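Local coordinates for protein fructose-like phosphotransferase enzyme IIB component 3 (Escherichia coli K12, PDB 4TN5) that probably takes a phosphoryl group from a phosphorylated EIIA component onto a cysteine and passes it to fructose as the sugar is transported into the cell, at residues A[5-10]-A[36-41]. Numbering follows the deposited sequence.
Sequences VAVTAC and SIETQG
Ser36 opens the pairing by accepting, through its O, a hydrogen bond from Ala6 N at 2.9 Å; its hydroxyl turns instead to Tyr3. Ile37 sets CG1 and CG2 against Ala6 CB, each at 4.1 Å, on the face covered by helix 18-30, where the short Ala6 lies against Leu24 and the branched Ile37 against Glu25. On the other face Glu38, its CG anti to the backbone N (chi1 174°), runs alongside Val7, Glu38 CB to Val7 CG2 at 3.7 Å. Its backbone both donates to Ala6 O and accepts from Thr8 N. The buried Glu38 carboxylate is gripped at both oxygens: OE1 forms a salt bridge with Arg73 and accepts a hydrogen bond from Leu49 N, while OE2, in the plane of the Gln40 amide, accepts a 2.6 Å hydrogen bond from Gln40 NE2. Thr39 returns to the helix side, its OG1 3.7 Å from Thr8 OG1 and its side chain against Tyr18. Gln40 N donates to Thr8 O in a nearly straight hydrogen bond (N-H...O 173°), and Gln40 NE2, which also donates to Ala69 O, rests 3.9 Å from Val7 CG1. A leucine in place of Gln40, with no side-chain N-H, would probably leave Glu38 OE2 and Ala69 O without this donor. The strands are parallel neighbours in a right-handed beta-alpha-beta crossover, strand 3-9 leading into Cys10, the inferred phosphoryl-carrying cysteine, unmodified here.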
loop_
_atom_site.group_PDB
_atom_site.type_symbol
_atom_site.label_atom_id
_atom_site.label_comp_id
_atom_site.label_asym_id
_atom_site.label_seq_id
_atom_site.Cartn_x
_atom_site.Cartn_y
_atom_site.Cartn_z
ATOM N N VAL A 5 15.264 -4.444 3.760
ATOM C CA VAL A 5 15.439 -3.537 4.890
ATOM C C VAL A 5 14.245 -3.686 5.823
ATOM O O VAL A 5 13.135 -3.973 5.377
ATOM C CB VAL A 5 15.606 -2.063 4.461
ATOM C CG1 VAL A 5 16.891 -1.882 3.666
ATOM C CG2 VAL A 5 14.401 -1.593 3.663
ATOM N N ALA A 6 14.471 -3.509 7.118
ATOM C CA ALA A 6 13.413 -3.762 8.085
ATOM C C ALA A 6 13.406 -2.780 9.245
ATOM O O ALA A 6 14.444 -2.248 9.639
ATOM C CB ALA A 6 13.511 -5.182 8.603
ATOM N N VAL A 7 12.216 -2.546 9.784
ATOM C CA VAL A 7 12.061 -1.737 10.981
ATOM C C VAL A 7 11.148 -2.451 11.969
ATOM O O VAL A 7 9.998 -2.761 11.655
ATOM C CB VAL A 7 11.475 -0.348 10.672
ATOM C CG1 VAL A 7 11.252 0.422 11.962
ATOM C CG2 VAL A 7 12.394 0.427 9.741
ATOM N N THR A 8 11.673 -2.725 13.156
ATOM C CA THR A 8 10.875 -3.309 14.223
ATOM C C THR A 8 10.616 -2.244 15.280
ATOM O O THR A 8 11.534 -1.538 15.696
ATOM C CB THR A 8 11.577 -4.521 14.858
ATOM O OG1 THR A 8 12.844 -4.119 15.391
ATOM C CG2 THR A 8 11.799 -5.607 13.818
ATOM N N ALA A 9 9.365 -2.119 15.710
ATOM C CA ALA A 9 9.015 -1.063 16.651
ATOM C C ALA A 9 8.058 -1.513 17.747
ATOM O O ALA A 9 7.073 -2.206 17.491
ATOM C CB ALA A 9 8.446 0.135 15.913
ATOM N N CYS A 10 8.358 -1.098 18.971
ATOM C CA CYS A 10 7.501 -1.368 20.117
ATOM C C CYS A 10 7.656 -0.284 21.171
ATOM O O CYS A 10 8.778 0.074 21.525
ATOM C CB CYS A 10 7.852 -2.711 20.747
ATOM S SG CYS A 10 7.043 -2.947 22.342
ATOM N N SER A 36 19.266 -5.357 6.487
ATOM C CA SER A 36 19.610 -4.350 7.482
ATOM C C SER A 36 18.352 -4.010 8.271
ATOM O O SER A 36 17.304 -3.730 7.689
ATOM C CB SER A 36 20.164 -3.093 6.811
ATOM O OG SER A 36 21.274 -3.402 5.987
ATOM N N ILE A 37 18.453 -4.039 9.595
ATOM C CA ILE A 37 17.282 -3.840 10.442
ATOM C C ILE A 37 17.397 -2.608 11.332
ATOM O O ILE A 37 18.310 -2.504 12.151
ATOM C CB ILE A 37 17.015 -5.072 11.327
ATOM C CG1 ILE A 37 17.006 -6.345 10.481
ATOM C CG2 ILE A 37 15.703 -4.913 12.080
ATOM C CD1 ILE A 37 16.804 -7.611 11.285
ATOM N N GLU A 38 16.461 -1.680 11.164
ATOM C CA GLU A 38 16.387 -0.503 12.019
ATOM C C GLU A 38 15.538 -0.809 13.244
ATOM O O GLU A 38 14.478 -1.426 13.139
ATOM C CB GLU A 38 15.798 0.684 11.256
ATOM C CG GLU A 38 15.554 1.920 12.110
ATOM C CD GLU A 38 15.069 3.105 11.297
ATOM O OE1 GLU A 38 15.618 3.339 10.199
ATOM O OE2 GLU A 38 14.137 3.802 11.753
ATOM N N THR A 39 16.012 -0.382 14.407
ATOM C CA THR A 39 15.281 -0.586 15.648
ATOM C C THR A 39 14.776 0.736 16.211
ATOM O O THR A 39 15.533 1.695 16.342
ATOM C CB THR A 39 16.154 -1.294 16.702
ATOM O OG1 THR A 39 16.048 -2.714 16.534
ATOM C CG2 THR A 39 15.708 -0.921 18.106
ATOM N N GLN A 40 13.487 0.784 16.530
ATOM C CA GLN A 40 12.905 1.950 17.179
ATOM C C GLN A 40 12.251 1.534 18.491
ATOM O O GLN A 40 11.224 0.857 18.495
ATOM C CB GLN A 40 11.887 2.629 16.261
ATOM C CG GLN A 40 12.482 3.153 14.961
ATOM C CD GLN A 40 11.466 3.882 14.102
ATOM O OE1 GLN A 40 10.356 4.177 14.545
ATOM N NE2 GLN A 40 11.843 4.176 12.861
ATOM N N GLY A 41 12.857 1.936 19.603
ATOM C CA GLY A 41 12.356 1.568 20.915
ATOM C C GLY A 41 12.505 2.675 21.937
ATOM O O GLY A 41 12.785 3.822 21.589
#